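Local coordinates for putative uncharacterized protein (Enterobacter cloacae subsp. cloacae, PDB 4JUR) that probably serves as the immunity protein that binds and neutralises a cognate amidase effector of the type VI secretion system, at residues E16-N21 with A43-S48. Numbering follows the deposited sequence.
Sequences ENWVQN and AWLEAS
Trp44 lays one face of its indole against Asn17, where two consecutive helices of this all-helical protein, 11-27 and 31-47, pack as an antiparallel hairpin. Their local axes approach to 8.8 Å. Asn17 CB sits over the six-membered ring of Trp44, 3.5 Å from its centroid, a CH-pi contact. Farther along the same face, Asn17 ND2 reaches Trp44 CH2 at 3.2 Å, with the amide plane turned 49° from the ring, so the group leans over the indole instead of stacking flat on it. With CG anti to the carbonyl carbon (chi1 -69°), the Trp44 indole brings its pyrrole edge to Asn21, one turn on from Asn17. There Trp44 NE1 gives a weak, bent hydrogen bond to Asn21 OD1, 2.8 Å long with an angle of 126° at the hydrogen; the oxygen lies in the indole plane. Asn17 and Asn21 thus meet a face and an edge of the same buried ring. On the flank next to helix 52-65, Trp18 and Leu45 run side by side, Trp18 CD1 lying 3.8 Å from Leu45 CB. Phe55 of that helix meets the Trp18 ring edge-to-face and also touches Leu45, joining a third helix to the pair. Phe9 makes a similar edge-to-face contact with Trp44, while Leu81 of the second subunit packs on the same indole. The other protein in the assembly reaches this layer too: one of its aromatic side chains packs on Trp18, and a basic one bonds to Leu45 O. Where the backbones of 16-21 and 43-48 come nearest, at Trp18 and Trp44, the two CB atoms meet at 3.9 Å, Trp44 CB lying near the plane of the Trp18 ring at its edge.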
loop_
_atom_site.group_PDB
_atom_site.type_symbol
_atom_site.label_atom_id
_atom_site.label_comp_id
_atom_site.label_asym_id
_atom_site.label_seq_id
_atom_site.Cartn_x
_atom_site.Cartn_y
_atom_site.Cartn_z
ATOM N N GLU I 16 7.097 -1.686 7.248
ATOM C CA GLU I 16 6.854 -1.118 5.926
ATOM C C GLU I 16 5.362 -0.907 5.685
ATOM O O GLU I 16 4.969 0.164 5.254
ATOM C CB GLU I 16 7.420 -2.002 4.808
ATOM C CG GLU I 16 8.912 -1.996 4.703
ATOM C CD GLU I 16 9.449 -3.278 4.080
ATOM O OE1 GLU I 16 8.711 -3.922 3.302
ATOM O OE2 GLU I 16 10.609 -3.651 4.382
ATOM N N ASN I 17 4.539 -1.919 5.945
ATOM C CA ASN I 17 3.086 -1.785 5.777
ATOM C C ASN I 17 2.463 -0.723 6.698
ATOM O O ASN I 17 1.560 -0.006 6.284
ATOM C CB ASN I 17 2.351 -3.133 5.912
ATOM C CG ASN I 17 2.815 -4.168 4.867
ATOM O OD1 ASN I 17 3.076 -3.830 3.717
ATOM N ND2 ASN I 17 2.922 -5.427 5.280
ATOM N N TRP I 18 2.947 -0.604 7.931
ATOM C CA TRP I 18 2.519 0.514 8.766
ATOM C C TRP I 18 2.811 1.856 8.054
ATOM O O TRP I 18 1.936 2.732 7.974
ATOM C CB TRP I 18 3.197 0.505 10.137
ATOM C CG TRP I 18 2.670 1.609 10.998
ATOM C CD1 TRP I 18 1.614 1.538 11.849
ATOM C CD2 TRP I 18 3.157 2.955 11.076
ATOM N NE1 TRP I 18 1.409 2.745 12.456
ATOM C CE2 TRP I 18 2.339 3.639 11.997
ATOM C CE3 TRP I 18 4.208 3.645 10.464
ATOM C CZ2 TRP I 18 2.530 4.982 12.318
ATOM C CZ3 TRP I 18 4.393 4.979 10.775
ATOM C CH2 TRP I 18 3.558 5.635 11.699
ATOM N N VAL I 19 4.026 2.012 7.535
ATOM C CA VAL I 19 4.373 3.233 6.808
ATOM C C VAL I 19 3.479 3.458 5.568
ATOM O O VAL I 19 2.932 4.557 5.360
ATOM C CB VAL I 19 5.868 3.263 6.396
ATOM C CG1 VAL I 19 6.132 4.430 5.478
ATOM C CG2 VAL I 19 6.771 3.323 7.625
ATOM N N GLN I 20 3.305 2.422 4.760
ATOM C CA GLN I 20 2.496 2.567 3.562
ATOM C C GLN I 20 1.055 2.985 3.909
ATOM O O GLN I 20 0.502 3.927 3.317
ATOM C CB GLN I 20 2.500 1.282 2.755
ATOM C CG GLN I 20 2.327 1.500 1.260
ATOM C CD GLN I 20 0.923 1.165 0.763
ATOM O OE1 GLN I 20 0.687 1.118 -0.453
ATOM N NE2 GLN I 20 -0.024 0.938 1.698
ATOM N N ASN I 21 0.464 2.291 4.879
ATOM C CA ASN I 21 -0.897 2.580 5.300
ATOM C C ASN I 21 -1.027 4.020 5.801
ATOM O O ASN I 21 -1.846 4.784 5.289
ATOM C CB ASN I 21 -1.378 1.567 6.348
ATOM C CG ASN I 21 -1.679 0.177 5.745
ATOM O OD1 ASN I 21 -2.220 -0.684 6.427
ATOM N ND2 ASN I 21 -1.326 -0.032 4.475
ATOM N N ALA I 43 -3.420 -1.792 13.208
ATOM C CA ALA I 43 -3.211 -3.270 13.205
ATOM C C ALA I 43 -1.723 -3.697 13.040
ATOM O O ALA I 43 -1.212 -4.631 13.710
ATOM C CB ALA I 43 -4.073 -3.947 12.132
ATOM N N TRP I 44 -1.030 -2.987 12.162
ATOM C CA TRP I 44 0.339 -3.317 11.864
ATOM C C TRP I 44 1.140 -2.980 13.072
ATOM O O TRP I 44 1.985 -3.774 13.491
ATOM C CB TRP I 44 0.875 -2.545 10.663
ATOM C CG TRP I 44 0.248 -2.967 9.403
ATOM C CD1 TRP I 44 -0.628 -2.248 8.633
ATOM C CD2 TRP I 44 0.438 -4.222 8.737
ATOM N NE1 TRP I 44 -0.987 -2.977 7.531
ATOM C CE2 TRP I 44 -0.350 -4.193 7.568
ATOM C CE3 TRP I 44 1.216 -5.352 9.002
ATOM C CZ2 TRP I 44 -0.391 -5.257 6.671
ATOM C CZ3 TRP I 44 1.164 -6.414 8.116
ATOM C CH2 TRP I 44 0.364 -6.364 6.966
ATOM N N LEU I 45 0.888 -1.796 13.624
ATOM C CA LEU I 45 1.587 -1.389 14.833
ATOM C C LEU I 45 1.433 -2.452 15.933
ATOM O O LEU I 45 2.422 -2.829 16.564
ATOM C CB LEU I 45 1.097 -0.028 15.323
ATOM C CG LEU I 45 1.880 0.515 16.519
ATOM C CD1 LEU I 45 2.181 1.992 16.325
ATOM C CD2 LEU I 45 1.146 0.233 17.855
ATOM N N GLU I 46 0.208 -2.944 16.145
ATOM C CA GLU I 46 0.006 -3.987 17.147
ATOM C C GLU I 46 0.904 -5.183 16.901
ATOM O O GLU I 46 1.463 -5.752 17.850
ATOM C CB GLU I 46 -1.453 -4.455 17.202
ATOM C CG GLU I 46 -1.684 -5.769 17.987
ATOM C CD GLU I 46 -1.824 -5.582 19.522
ATOM O OE1 GLU I 46 -2.117 -4.448 19.991
ATOM O OE2 GLU I 46 -1.656 -6.599 20.252
ATOM N N ALA I 47 1.036 -5.579 15.635
ATOM C CA ALA I 47 1.825 -6.791 15.360
ATOM C C ALA I 47 3.350 -6.618 15.455
ATOM O O ALA I 47 4.071 -7.605 15.602
ATOM C CB ALA I 47 1.457 -7.377 14.043
ATOM N N SER I 48 3.826 -5.377 15.360
ATOM C CA SER I 48 5.251 -5.066 15.348
ATOM C C SER I 48 5.886 -5.171 16.734
ATOM O O SER I 48 5.198 -5.021 17.753
ATOM C CB SER I 48 5.453 -3.656 14.818
ATOM O OG SER I 48 6.794 -3.235 14.980
#